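Local coordinates for protein Protease/Reverse transcriptase/ribonuclease H (Eastern chimpanzee simian foamy virus, PDB 7KSF) that combines reverse transcriptase, ribonuclease H and aspartic protease domains in one foamy virus polyprotein that copies the viral RNA genome into DNA and probably processes viral precursor proteins, at residues Ile25-Glu30 against Glu70-Tyr76; Glu36-Thr42 against Gln53-Val58; Ile643-Glu647 against Lys698-Ile702; Lys606-Met612 against Ile631-Thr637. The protein carries 1 engineered substitution. All coordinates share one frame. Residue numbers count along the deposited sequence, not the author numbering.

Contact 1: residues Ile25-Glu30 against Glu70-Tyr76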
loop_
_atom_site.group_PDB
_atom_site.type_symbol
_atom_site.label_atom_id
_atom_site.label_comp_id
_atom_site.label_asym_id
_atom_site.label_seq_id
_atom_site.Cartn_x
_atom_site.Cartn_y
_atom_site.Cartn_z
ATOM N N ILE A 25 -3.541 -28.313 -36.400
ATOM C CA ILE A 25 -2.990 -29.561 -35.883
ATOM C C ILE A 25 -2.125 -29.294 -34.662
ATOM O O ILE A 25 -1.893 -28.142 -34.283
ATOM C CB ILE A 25 -2.197 -30.309 -36.968
ATOM C CG1 ILE A 25 -1.021 -29.462 -37.453
ATOM C CG2 ILE A 25 -3.107 -30.690 -38.124
ATOM C CD1 ILE A 25 -0.072 -30.210 -38.359
ATOM N N THR A 26 -1.635 -30.368 -34.047
ATOM C CA THR A 26 -0.910 -30.256 -32.787
ATOM C C THR A 26 0.494 -29.714 -33.016
ATOM O O THR A 26 1.226 -30.190 -33.889
ATOM C CB THR A 26 -0.847 -31.621 -32.099
ATOM O OG1 THR A 26 -2.162 -32.006 -31.677
ATOM C CG2 THR A 26 0.072 -31.570 -30.887
ATOM N N CYS A 27 0.864 -28.707 -32.230
ATOM C CA CYS A 27 2.216 -28.171 -32.226
ATOM C C CYS A 27 3.059 -28.884 -31.180
ATOM O O CYS A 27 2.548 -29.376 -30.169
ATOM C CB CYS A 27 2.209 -26.668 -31.948
ATOM S SG CYS A 27 1.439 -25.662 -33.230
ATOM N N ILE A 28 4.363 -28.927 -31.429
ATOM C CA ILE A 28 5.299 -29.624 -30.550
ATOM C C ILE A 28 6.550 -28.764 -30.426
ATOM O O ILE A 28 6.947 -28.123 -31.411
ATOM C CB ILE A 28 5.611 -31.032 -31.086
ATOM C CG1 ILE A 28 4.462 -31.989 -30.752
ATOM C CG2 ILE A 28 6.957 -31.554 -30.558
ATOM C CD1 ILE A 28 4.755 -33.454 -31.054
ATOM N N PRO A 29 7.161 -28.661 -29.239
ATOM C CA PRO A 29 8.430 -27.930 -29.125
ATOM C C PRO A 29 9.437 -28.377 -30.177
ATOM O O PRO A 29 9.560 -29.564 -30.485
ATOM C CB PRO A 29 8.906 -28.270 -27.710
ATOM C CG PRO A 29 7.647 -28.493 -26.957
ATOM C CD PRO A 29 6.642 -29.073 -27.923
ATOM N N GLU A 30 10.167 -27.396 -30.718
ATOM C CA GLU A 30 11.003 -27.629 -31.895
ATOM C C GLU A 30 12.118 -28.636 -31.632
ATOM O O GLU A 30 12.515 -29.367 -32.547
ATOM C CB GLU A 30 11.599 -26.298 -32.373
ATOM C CG GLU A 30 10.579 -25.309 -32.925
ATOM C CD GLU A 30 11.203 -23.980 -33.316
ATOM O OE1 GLU A 30 12.387 -23.763 -32.986
ATOM O OE2 GLU A 30 10.509 -23.153 -33.948
ATOM N N GLU A 70 -0.459 -36.195 -36.280
ATOM C CA GLU A 70 0.306 -35.407 -37.238
ATOM C C GLU A 70 0.587 -34.037 -36.633
ATOM O O GLU A 70 -0.346 -33.321 -36.250
ATOM C CB GLU A 70 -0.466 -35.283 -38.548
ATOM C CG GLU A 70 0.068 -34.240 -39.503
ATOM C CD GLU A 70 -0.842 -34.023 -40.695
ATOM O OE1 GLU A 70 -1.933 -34.631 -40.725
ATOM O OE2 GLU A 70 -0.472 -33.243 -41.598
ATOM N N VAL A 71 1.867 -33.669 -36.543
ATOM C CA VAL A 71 2.279 -32.502 -35.776
ATOM C C VAL A 71 3.206 -31.617 -36.599
ATOM O O VAL A 71 3.821 -32.049 -37.577
ATOM C CB VAL A 71 2.974 -32.894 -34.454
ATOM C CG1 VAL A 71 2.002 -33.614 -33.531
ATOM C CG2 VAL A 71 4.193 -33.760 -34.737
ATOM N N ILE A 72 3.292 -30.353 -36.181
ATOM C CA ILE A 72 4.294 -29.412 -36.670
ATOM C C ILE A 72 5.151 -28.996 -35.486
ATOM O O ILE A 72 5.044 -29.568 -34.396
ATOM C CB ILE A 72 3.665 -28.178 -37.339
ATOM C CG1 ILE A 72 2.797 -27.402 -36.352
ATOM C CG2 ILE A 72 2.837 -28.589 -38.545
ATOM C CD1 ILE A 72 2.333 -26.070 -36.897
ATOM N N ALA A 73 5.989 -27.985 -35.683
ATOM C CA ALA A 73 6.875 -27.498 -34.639
ATOM C C ALA A 73 6.220 -26.359 -33.858
ATOM O O ALA A 73 5.169 -25.833 -34.231
ATOM C CB ALA A 73 8.204 -27.044 -35.240
ATOM N N SER A 74 6.864 -25.985 -32.749
ATOM C CA SER A 74 6.395 -24.914 -31.888
ATOM C C SER A 74 7.597 -24.276 -31.212
ATOM O O SER A 74 8.371 -24.988 -30.554
ATOM C CB SER A 74 5.408 -25.411 -30.832
ATOM O OG SER A 74 5.145 -24.408 -29.867
ATOM N N PRO A 75 7.778 -22.959 -31.343
ATOM C CA PRO A 75 8.855 -22.287 -30.609
ATOM C C PRO A 75 8.620 -22.218 -29.109
ATOM O O PRO A 75 9.489 -21.711 -28.390
ATOM C CB PRO A 75 8.864 -20.882 -31.228
ATOM C CG PRO A 75 7.463 -20.687 -31.723
ATOM C CD PRO A 75 7.007 -22.036 -32.190
ATOM N N TYR A 76 7.491 -22.713 -28.617
ATOM C CA TYR A 76 7.154 -22.624 -27.207
ATOM C C TYR A 76 7.607 -23.875 -26.462
ATOM O O TYR A 76 8.078 -24.850 -27.051
ATOM C CB TYR A 76 5.650 -22.415 -27.033
ATOM C CG TYR A 76 5.073 -21.306 -27.883
ATOM C CD1 TYR A 76 4.203 -21.586 -28.933
ATOM C CD2 TYR A 76 5.401 -19.978 -27.642
ATOM C CE1 TYR A 76 3.673 -20.572 -29.711
ATOM C CE2 TYR A 76 4.875 -18.957 -28.417
ATOM C CZ TYR A 76 4.013 -19.261 -29.451
ATOM O OH TYR A 76 3.491 -18.251 -30.226
#
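The firmest polar link between these two parallel segments is the backbone bond from Ile72 N to Thr26 O, 3.1 Å long and with the best angle of the three that join them (157°). Two weaker bonds continue the pairing, from Ile28 N to Ile72 O (3.1 Å) and from Glu30 N to Ser74 O (3.0 Å), both bent at the hydrogen. C-alpha hydrogens supplement them: Val71 CA lies 3.2 Å from Thr26 O, and Pro29 CA lies 3.3 Å from Ser74 O. The short segment axes diverge by 46°, in keeping with such loose bonding. Where 70-76 leaves the strand, Ser74 OG accepts from Tyr76 N at 3.2 Å, forming an ST turn. The Thr26 hydroxyl is hydrogen-bonded to Asp85 and to the backbone N of Ser82. Side chains pack on both faces. Cys27 and Ile72 share one, with Ile72 CD1 3.8 Å from Cys27 SG. Val71 lies on the other, with its CG1 3.7 Å from Ile28 CD1; both residues also rest on Val58 of strand 52-62. Just before strand 26-29 begins, Ile25 CD1 touches Ile72 CG2 at 3.3 Å. Cys27 also bonds through its backbone to Leu80 of strand 79-81, so strand 26-29 appears to lie between the two strands. Such a layout recalls the psi-shaped core of retropepsin-like aspartic proteases, consistent with the spumavirus protease family.

Contact 2: residues Glu36-Thr42 against Gln53-Val58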
loop_
_atom_site.group_PDB
_atom_site.type_symbol
_atom_site.label_atom_id
_atom_site.label_comp_id
_atom_site.label_asym_id
_atom_site.label_seq_id
_atom_site.Cartn_x
_atom_site.Cartn_y
_atom_site.Cartn_z
ATOM N N GLU A 36 13.363 -36.429 -36.185
ATOM C CA GLU A 36 12.264 -37.056 -36.902
ATOM C C GLU A 36 12.249 -36.619 -38.363
ATOM O O GLU A 36 12.604 -35.490 -38.707
ATOM C CB GLU A 36 10.929 -36.713 -36.242
ATOM C CG GLU A 36 10.841 -37.110 -34.775
ATOM C CD GLU A 36 11.102 -38.587 -34.543
ATOM O OE1 GLU A 36 10.718 -39.411 -35.402
ATOM O OE2 GLU A 36 11.696 -38.925 -33.499
ATOM N N GLN A 37 11.826 -37.541 -39.232
ATOM C CA GLN A 37 11.780 -37.304 -40.669
ATOM C C GLN A 37 10.459 -36.645 -41.054
ATOM O O GLN A 37 9.413 -36.969 -40.482
ATOM C CB GLN A 37 11.951 -38.612 -41.436
ATOM C CG GLN A 37 13.368 -39.184 -41.412
ATOM C CD GLN A 37 13.761 -39.765 -40.063
ATOM O OE1 GLN A 37 12.939 -39.857 -39.149
ATOM N NE2 GLN A 37 15.021 -40.162 -39.931
ATOM N N PRO A 38 10.481 -35.723 -42.018
ATOM C CA PRO A 38 9.251 -35.006 -42.377
ATOM C C PRO A 38 8.417 -35.747 -43.411
ATOM O O PRO A 38 8.943 -36.247 -44.410
ATOM C CB PRO A 38 9.778 -33.675 -42.925
ATOM C CG PRO A 38 11.211 -33.948 -43.349
ATOM C CD PRO A 38 11.617 -35.318 -42.861
ATOM N N ILE A 39 7.109 -35.817 -43.173
ATOM C CA ILE A 39 6.210 -36.454 -44.130
ATOM C C ILE A 39 6.044 -35.581 -45.366
ATOM O O ILE A 39 6.243 -36.033 -46.500
ATOM C CB ILE A 39 4.856 -36.760 -43.467
ATOM C CG1 ILE A 39 5.046 -37.718 -42.290
ATOM C CG2 ILE A 39 3.883 -37.335 -44.482
ATOM C CD1 ILE A 39 3.778 -37.972 -41.517
ATOM N N LYS A 40 5.672 -34.321 -45.166
ATOM C CA LYS A 40 5.508 -33.371 -46.258
ATOM C C LYS A 40 5.721 -31.969 -45.702
ATOM O O LYS A 40 6.053 -31.795 -44.525
ATOM C CB LYS A 40 4.136 -33.544 -46.926
ATOM C CG LYS A 40 2.935 -33.393 -45.999
ATOM C CD LYS A 40 1.661 -33.878 -46.680
ATOM C CE LYS A 40 0.439 -33.674 -45.801
ATOM N NZ LYS A 40 0.068 -32.239 -45.675
ATOM N N LYS A 41 5.533 -30.963 -46.552
ATOM C CA LYS A 41 5.773 -29.576 -46.177
ATOM C C LYS A 41 4.574 -28.732 -46.574
ATOM O O LYS A 41 4.211 -28.679 -47.753
ATOM C CB LYS A 41 7.051 -29.043 -46.831
ATOM C CG LYS A 41 8.282 -29.895 -46.559
ATOM C CD LYS A 41 9.570 -29.162 -46.891
ATOM C CE LYS A 41 10.781 -30.005 -46.529
ATOM N NZ LYS A 41 12.043 -29.226 -46.601
ATOM N N THR A 42 3.969 -28.068 -45.593
ATOM C CA THR A 42 2.810 -27.215 -45.806
ATOM C C THR A 42 3.102 -25.805 -45.313
ATOM O O THR A 42 3.918 -25.603 -44.409
ATOM C CB THR A 42 1.568 -27.748 -45.082
ATOM O OG1 THR A 42 1.804 -27.748 -43.667
ATOM C CG2 THR A 42 1.242 -29.157 -45.543
ATOM N N GLN A 53 6.541 -25.132 -43.101
ATOM C CA GLN A 53 7.267 -25.888 -42.091
ATOM C C GLN A 53 7.058 -27.379 -42.321
ATOM O O GLN A 53 6.061 -27.804 -42.910
ATOM C CB GLN A 53 6.818 -25.500 -40.669
ATOM C CG GLN A 53 6.920 -24.006 -40.365
ATOM C CD GLN A 53 6.403 -23.650 -38.981
ATOM O OE1 GLN A 53 6.078 -24.530 -38.182
ATOM N NE2 GLN A 53 6.319 -22.356 -38.694
ATOM N N ASN A 54 8.017 -28.172 -41.849
ATOM C CA ASN A 54 7.954 -29.615 -42.024
ATOM C C ASN A 54 6.856 -30.226 -41.156
ATOM O O ASN A 54 6.518 -29.713 -40.087
ATOM C CB ASN A 54 9.297 -30.261 -41.681
ATOM C CG ASN A 54 10.375 -29.930 -42.691
ATOM O OD1 ASN A 54 10.237 -28.999 -43.483
ATOM N ND2 ASN A 54 11.460 -30.694 -42.668
ATOM N N VAL A 55 6.313 -31.343 -41.627
ATOM C CA VAL A 55 5.232 -32.055 -40.958
ATOM C C VAL A 55 5.713 -33.459 -40.618
ATOM O O VAL A 55 6.344 -34.124 -41.446
ATOM C CB VAL A 55 3.962 -32.105 -41.834
ATOM C CG1 VAL A 55 2.841 -32.814 -41.105
ATOM C CG2 VAL A 55 3.533 -30.701 -42.229
ATOM N N TYR A 56 5.412 -33.904 -39.398
ATOM C CA TYR A 56 5.861 -35.210 -38.928
ATOM C C TYR A 56 4.694 -36.043 -38.412
ATOM O O TYR A 56 3.526 -35.681 -38.599
ATOM C CB TYR A 56 6.911 -35.058 -37.822
ATOM C CG TYR A 56 7.974 -34.015 -38.084
ATOM C CD1 TYR A 56 7.748 -32.674 -37.798
ATOM C CD2 TYR A 56 9.214 -34.375 -38.592
ATOM C CE1 TYR A 56 8.717 -31.720 -38.026
ATOM C CE2 TYR A 56 10.195 -33.424 -38.822
ATOM C CZ TYR A 56 9.939 -32.099 -38.537
ATOM O OH TYR A 56 10.912 -31.152 -38.765
ATOM N N TYR A 57 5.007 -37.160 -37.753
ATOM C CA TYR A 57 3.995 -38.005 -37.122
ATOM C C TYR A 57 4.683 -38.765 -35.998
ATOM O O TYR A 57 5.426 -39.717 -36.257
ATOM C CB TYR A 57 3.360 -38.953 -38.134
ATOM C CG TYR A 57 2.093 -39.632 -37.658
ATOM C CD1 TYR A 57 0.863 -38.996 -37.748
ATOM C CD2 TYR A 57 2.129 -40.918 -37.135
ATOM C CE1 TYR A 57 -0.298 -39.617 -37.316
ATOM C CE2 TYR A 57 0.975 -41.549 -36.705
ATOM C CZ TYR A 57 -0.237 -40.895 -36.796
ATOM O OH TYR A 57 -1.389 -41.518 -36.369
ATOM N N VAL A 58 4.447 -38.340 -34.754
ATOM C CA VAL A 58 5.162 -38.858 -33.597
ATOM C C VAL A 58 4.152 -39.398 -32.590
ATOM O O VAL A 58 2.957 -39.117 -32.653
ATOM C CB VAL A 58 6.062 -37.790 -32.939
ATOM C CG1 VAL A 58 7.165 -37.351 -33.894
ATOM C CG2 VAL A 58 5.240 -36.597 -32.476
#
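Tyr56 lays its ring along the chain of 36-38: Glu36 O approaches CE2 of Tyr56 and Gln37 O approaches CD2 of Tyr56, each at 3.2 Å and close to the ring plane, so the two carbonyls meet the ring edge. Pro38 adds an apolar contact, its CB 4.1 Å from Tyr56 CE2. Beside the ring, Glu36 CG packs against Val58 CG1 at 3.8 Å, while the Glu36 carboxylate forms a salt bridge with Lys11. Val55 is the most deeply covered residue here. Ile39 and Lys40 lie opposite this single residue, as in a classic beta bulge: Ile39 N donates to Val55 O over a short 2.5 Å, and Val55 N donates to Lys40 O at 2.9 Å. Farther along, Gln53 N bonds to Thr42 O at 3.0 Å and Thr42 N returns a weak bond to Gln53 O at 3.4 Å; these bonds lie on one side of the non-hydrogen-bonded pair Lys41-Asn54, and the Val55 N to Lys40 O bond lies on the other. The Lys41 and Asn54 side chains share a face, with Lys41 CE 3.3 Å from Asn54 OD1. Ile39 reaches instead to Tyr57, CD1 to CB at 3.5 Å. The antiparallel pairing of strands 40-43 and 52-62 makes a largely exposed beta hairpin whose tip is partly unmodelled, consistent with the mobile flap that covers the substrate cleft in retroviral aspartic proteases.

Contact 3: residues Ile643-Glu647 against Lys698-Ile702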
loop_
_atom_site.group_PDB
_atom_site.type_symbol
_atom_site.label_atom_id
_atom_site.label_comp_id
_atom_site.label_asym_id
_atom_site.label_seq_id
_atom_site.Cartn_x
_atom_site.Cartn_y
_atom_site.Cartn_z
ATOM N N ILE A 643 -21.209 13.698 26.737
ATOM C CA ILE A 643 -19.987 12.932 26.510
ATOM C C ILE A 643 -20.317 11.522 26.038
ATOM O O ILE A 643 -19.794 11.055 25.022
ATOM C CB ILE A 643 -19.123 12.906 27.785
ATOM C CG1 ILE A 643 -18.343 14.213 27.944
ATOM C CG2 ILE A 643 -18.161 11.724 27.765
ATOM C CD1 ILE A 643 -17.465 14.248 29.177
ATOM N N ALA A 644 -21.187 10.823 26.768
ATOM C CA ALA A 644 -21.560 9.470 26.369
ATOM C C ALA A 644 -22.369 9.452 25.082
ATOM O O ALA A 644 -22.491 8.392 24.456
ATOM C CB ALA A 644 -22.342 8.782 27.489
ATOM N N ALA A 645 -22.921 10.594 24.666
ATOM C CA ALA A 645 -23.722 10.627 23.448
ATOM C C ALA A 645 -22.876 10.374 22.208
ATOM O O ALA A 645 -23.387 9.870 21.203
ATOM C CB ALA A 645 -24.446 11.968 23.327
ATOM N N VAL A 646 -21.589 10.710 22.255
ATOM C CA VAL A 646 -20.741 10.522 21.087
ATOM C C VAL A 646 -20.026 9.172 21.112
ATOM O O VAL A 646 -19.710 8.625 20.052
ATOM C CB VAL A 646 -19.745 11.688 20.959
ATOM C CG1 VAL A 646 -20.492 13.014 20.933
ATOM C CG2 VAL A 646 -18.735 11.667 22.092
ATOM N N GLU A 647 -19.769 8.615 22.302
ATOM C CA GLU A 647 -19.210 7.270 22.386
ATOM C C GLU A 647 -20.119 6.265 21.697
ATOM O O GLU A 647 -19.651 5.363 20.991
ATOM C CB GLU A 647 -18.998 6.874 23.848
ATOM C CG GLU A 647 -18.532 5.437 24.043
ATOM C CD GLU A 647 -18.923 4.876 25.398
ATOM O OE1 GLU A 647 -19.786 5.487 26.061
ATOM O OE2 GLU A 647 -18.372 3.826 25.794
ATOM N N LYS A 698 -14.510 6.218 29.759
ATOM C CA LYS A 698 -15.262 6.776 28.643
ATOM C C LYS A 698 -14.338 7.403 27.606
ATOM O O LYS A 698 -14.555 7.240 26.403
ATOM C CB LYS A 698 -16.277 7.795 29.155
ATOM C CG LYS A 698 -17.491 7.172 29.819
ATOM C CD LYS A 698 -18.298 6.362 28.820
ATOM C CE LYS A 698 -19.581 5.838 29.438
ATOM N NZ LYS A 698 -20.388 5.069 28.451
ATOM N N TRP A 699 -13.296 8.107 28.053
ATOM C CA TRP A 699 -12.393 8.751 27.107
ATOM C C TRP A 699 -11.551 7.728 26.355
ATOM O O TRP A 699 -11.346 7.861 25.144
ATOM C CB TRP A 699 -11.496 9.760 27.824
ATOM C CG TRP A 699 -12.238 10.949 28.346
ATOM C CD1 TRP A 699 -12.717 11.119 29.608
ATOM C CD2 TRP A 699 -12.596 12.133 27.619
ATOM N NE1 TRP A 699 -13.349 12.335 29.716
ATOM C CE2 TRP A 699 -13.286 12.976 28.508
ATOM C CE3 TRP A 699 -12.395 12.561 26.300
ATOM C CZ2 TRP A 699 -13.778 14.220 28.127
ATOM C CZ3 TRP A 699 -12.886 13.797 25.923
ATOM C CH2 TRP A 699 -13.570 14.615 26.838
ATOM N N LYS A 700 -11.057 6.705 27.055
ATOM C CA LYS A 700 -10.287 5.661 26.389
ATOM C C LYS A 700 -11.098 5.009 25.278
ATOM O O LYS A 700 -10.595 4.797 24.168
ATOM C CB LYS A 700 -9.830 4.611 27.404
ATOM C CG LYS A 700 -8.884 5.132 28.470
ATOM C CD LYS A 700 -8.486 4.020 29.424
ATOM C CE LYS A 700 -7.303 4.417 30.287
ATOM N NZ LYS A 700 -7.038 3.388 31.326
ATOM N N SER A 701 -12.366 4.705 25.558
ATOM C CA SER A 701 -13.208 4.033 24.572
ATOM C C SER A 701 -13.375 4.876 23.314
ATOM O O SER A 701 -13.441 4.339 22.202
ATOM C CB SER A 701 -14.571 3.707 25.183
ATOM O OG SER A 701 -15.405 3.053 24.246
ATOM N N ILE A 702 -13.448 6.198 23.470
ATOM C CA ILE A 702 -13.514 7.075 22.303
ATOM C C ILE A 702 -12.185 7.071 21.560
ATOM O O ILE A 702 -12.148 7.082 20.326
ATOM C CB ILE A 702 -13.926 8.497 22.725
ATOM C CG1 ILE A 702 -15.207 8.452 23.558
ATOM C CG2 ILE A 702 -14.124 9.381 21.506
ATOM C CD1 ILE A 702 -15.587 9.783 24.165
#
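In the RNase H fold, helices pack against a central mixed sheet and against one another; here helix 638-654 meets helix 694-708, their short segments inclined by 31° with axes 10.0 Å apart at closest approach. Ile643, which directly follows the calcium ligand Glu642, points into the interface, where its CD1 touches Trp699 CZ2 at 3.8 Å. Val669 of helix 667-683 also meets Ile643, so a third helix helps to enclose this apolar patch. Ala644 provides a small surface beside the end of Lys698, with CB 4.3 Å from NZ. Val646 serves both sides: CG2 lies 4.2 Å from Ile702 CD1, while the side chain also packs on Val662 and Thr664 of the sheet. One turn beyond Ile643, Glu647 packs its aliphatic part on Ile702, CB to CG1 at 4.1 Å, and its extended side chain carries the carboxylate across to helix 694-708. There OE2 accepts a weak hydrogen bond from Ser701 OG at 3.4 Å; the same oxygen has a long, weak ion pair with Lys651, one turn on in its own helix. Glu647 OE1, by contrast, forms a very short salt bridge to Lys698 NZ, 2.5 Å away.

Contact 4: residues Lys606-Met612 against Ile631-Thr637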
loop_
_atom_site.group_PDB
_atom_site.type_symbol
_atom_site.label_atom_id
_atom_site.label_comp_id
_atom_site.label_asym_id
_atom_site.label_seq_id
_atom_site.Cartn_x
_atom_site.Cartn_y
_atom_site.Cartn_z
ATOM N N LYS A 606 -30.419 9.962 44.418
ATOM C CA LYS A 606 -29.682 10.051 43.162
ATOM C C LYS A 606 -29.262 11.484 42.873
ATOM O O LYS A 606 -28.151 11.724 42.384
ATOM C CB LYS A 606 -30.531 9.496 42.017
ATOM C CG LYS A 606 -30.870 8.018 42.145
ATOM C CD LYS A 606 -31.699 7.541 40.963
ATOM C CE LYS A 606 -32.044 6.067 41.080
ATOM N NZ LYS A 606 -32.877 5.600 39.937
ATOM N N SER A 607 -30.149 12.451 43.144
ATOM C CA SER A 607 -29.874 13.878 43.014
ATOM C C SER A 607 -29.603 14.304 41.572
ATOM O O SER A 607 -29.478 15.500 41.292
ATOM C CB SER A 607 -28.695 14.283 43.909
ATOM O OG SER A 607 -28.349 15.642 43.704
ATOM N N ASN A 608 -29.514 13.345 40.654
ATOM C CA ASN A 608 -29.286 13.654 39.251
ATOM C C ASN A 608 -29.927 12.583 38.380
ATOM O O ASN A 608 -30.259 11.488 38.840
ATOM C CB ASN A 608 -27.790 13.767 38.936
ATOM C CG ASN A 608 -27.238 15.143 39.230
ATOM O OD1 ASN A 608 -27.898 16.156 38.991
ATOM N ND2 ASN A 608 -26.018 15.193 39.756
ATOM N N ASN A 609 -30.098 12.927 37.107
ATOM C CA ASN A 609 -30.623 12.024 36.094
ATOM C C ASN A 609 -30.200 12.567 34.736
ATOM O O ASN A 609 -30.168 13.781 34.540
ATOM C CB ASN A 609 -32.150 11.897 36.185
ATOM C CG ASN A 609 -32.721 10.952 35.147
ATOM O OD1 ASN A 609 -33.758 11.227 34.540
ATOM N ND2 ASN A 609 -32.037 9.839 34.925
ATOM N N ALA A 610 -29.869 11.669 33.808
ATOM C CA ALA A 610 -29.304 12.063 32.528
ATOM C C ALA A 610 -30.033 11.378 31.383
ATOM O O ALA A 610 -30.701 10.356 31.559
ATOM C CB ALA A 610 -27.804 11.742 32.447
ATOM N N GLY A 611 -29.886 11.960 30.193
ATOM C CA GLY A 611 -30.470 11.422 28.981
ATOM C C GLY A 611 -29.815 11.985 27.737
ATOM O O GLY A 611 -29.762 13.206 27.554
ATOM N N MET A 612 -29.310 11.108 26.876
ATOM C CA MET A 612 -28.597 11.498 25.670
ATOM C C MET A 612 -29.424 11.161 24.436
ATOM O O MET A 612 -30.380 10.384 24.487
ATOM C CB MET A 612 -27.230 10.807 25.602
ATOM C CG MET A 612 -27.300 9.300 25.422
ATOM S SD MET A 612 -25.686 8.516 25.594
ATOM C CE MET A 612 -26.055 6.837 25.098
ATOM N N ILE A 631 -31.916 7.631 25.080
ATOM C CA ILE A 631 -31.520 6.735 26.165
ATOM C C ILE A 631 -31.367 7.493 27.479
ATOM O O ILE A 631 -30.691 8.532 27.516
ATOM C CB ILE A 631 -30.216 6.003 25.815
ATOM C CG1 ILE A 631 -30.356 5.259 24.485
ATOM C CG2 ILE A 631 -29.831 5.047 26.931
ATOM C CD1 ILE A 631 -29.099 4.544 24.052
ATOM N N PRO A 632 -31.967 7.022 28.574
ATOM C CA PRO A 632 -31.667 7.604 29.889
ATOM C C PRO A 632 -30.416 6.984 30.496
ATOM O O PRO A 632 -30.167 5.780 30.369
ATOM C CB PRO A 632 -32.913 7.263 30.714
ATOM C CG PRO A 632 -33.399 6.002 30.125
ATOM C CD PRO A 632 -33.074 6.054 28.647
ATOM N N LEU A 633 -29.635 7.821 31.179
ATOM C CA LEU A 633 -28.322 7.430 31.675
ATOM C C LEU A 633 -28.221 7.457 33.196
ATOM O O LEU A 633 -27.136 7.222 33.735
ATOM C CB LEU A 633 -27.242 8.330 31.062
ATOM C CG LEU A 633 -27.021 8.254 29.549
ATOM C CD1 LEU A 633 -26.105 9.371 29.074
ATOM C CD2 LEU A 633 -26.451 6.902 29.145
ATOM N N GLY A 634 -29.315 7.731 33.900
ATOM C CA GLY A 634 -29.231 7.774 35.348
ATOM C C GLY A 634 -28.528 9.035 35.836
ATOM O O GLY A 634 -28.362 10.013 35.107
ATOM N N ASN A 635 -28.105 8.992 37.098
ATOM C CA ASN A 635 -27.492 10.151 37.747
ATOM C C ASN A 635 -26.091 10.363 37.187
ATOM O O ASN A 635 -25.143 9.672 37.565
ATOM C CB ASN A 635 -27.469 9.965 39.260
ATOM C CG ASN A 635 -26.883 8.631 39.678
ATOM O OD1 ASN A 635 -27.591 7.628 39.765
ATOM N ND2 ASN A 635 -25.580 8.613 39.938
ATOM N N HIS A 636 -25.956 11.334 36.286
ATOM C CA HIS A 636 -24.674 11.673 35.685
ATOM C C HIS A 636 -24.685 13.149 35.305
ATOM O O HIS A 636 -25.680 13.856 35.494
ATOM C CB HIS A 636 -24.377 10.780 34.476
ATOM C CG HIS A 636 -23.834 9.430 34.830
ATOM N ND1 HIS A 636 -24.435 8.256 34.428
ATOM C CD2 HIS A 636 -22.739 9.065 35.538
ATOM C CE1 HIS A 636 -23.739 7.229 34.877
ATOM N NE2 HIS A 636 -22.703 7.693 35.555
ATOM N N THR A 637 -23.561 13.614 34.764
ATOM C CA THR A 637 -23.418 15.003 34.354
ATOM C C THR A 637 -24.162 15.250 33.046
ATOM O O THR A 637 -24.235 14.371 32.183
ATOM C CB THR A 637 -21.936 15.357 34.193
ATOM O OG1 THR A 637 -21.228 15.025 35.394
ATOM C CG2 THR A 637 -21.748 16.837 33.902
#
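Met612, Ala610 and Asn635 have the most surface covered, and together they span the contact from its regular antiparallel part to its irregular end. Met612 pairs with Ile631 through two backbone bonds, Met612 N to Ile631 O at 3.0 Å and Ile631 N to Met612 O at 3.2 Å. The Met612 side chain lies on the face it shares with Ile631, with SD 3.6 Å from Leu633 CD1 and CE 4.0 Å from Ile631 CD1. Ala610 receives a short, almost linear bond on its carbonyl, from Leu633 N to Ala610 O at 2.8 Å, and its CB packs on Leu633 CB at 3.7 Å. Between these residues Gly611 faces Pro632 with only 4.1 Å between their CA atoms, and Gly611 CA makes a close contact with Ile631 O at 3.2 Å. Asn635 lies past the regular pairing: its CB sits 3.2 Å from Asn608 O and 3.6 Å from Lys606 O, so two carbonyls of the opposing loop approach the same atom. Next to it, His636 ND1 bonds back to Leu633 O at 3.0 Å where the chain leaves the strand. The hairpin puts strand 624-634 at the border of the RNase H sheet; strand 610-618 continues inward to strand 590-597 through a Gly611-Ser597 backbone bond, and helix 638-654 covers Ala610, Met612 and Leu633 with Ala641, Ala644 and Ala645.

The contacts form two clusters near opposite ends of the polyprotein. Contacts 1 and 2, centred 10 Å apart, share the protease sheet, where strands 65-74 and 52-62 are neighbours and Val71 O probably bonds to Tyr56 N at 3.0 Å; along the sequence, contact 2 falls between the two halves of contact 1. Contact 4 and then contact 3 follow much later, in the RNase H domain, with centres 15 Å apart. Helix 638-654 joins them, since Met612 SD touches Ala644 O at 3.4 Å. About 58 Å separates the nearest atoms of contacts 1 and 3, so the two pairs do not touch and belong to separate domains, with the polymerase region between them in sequence.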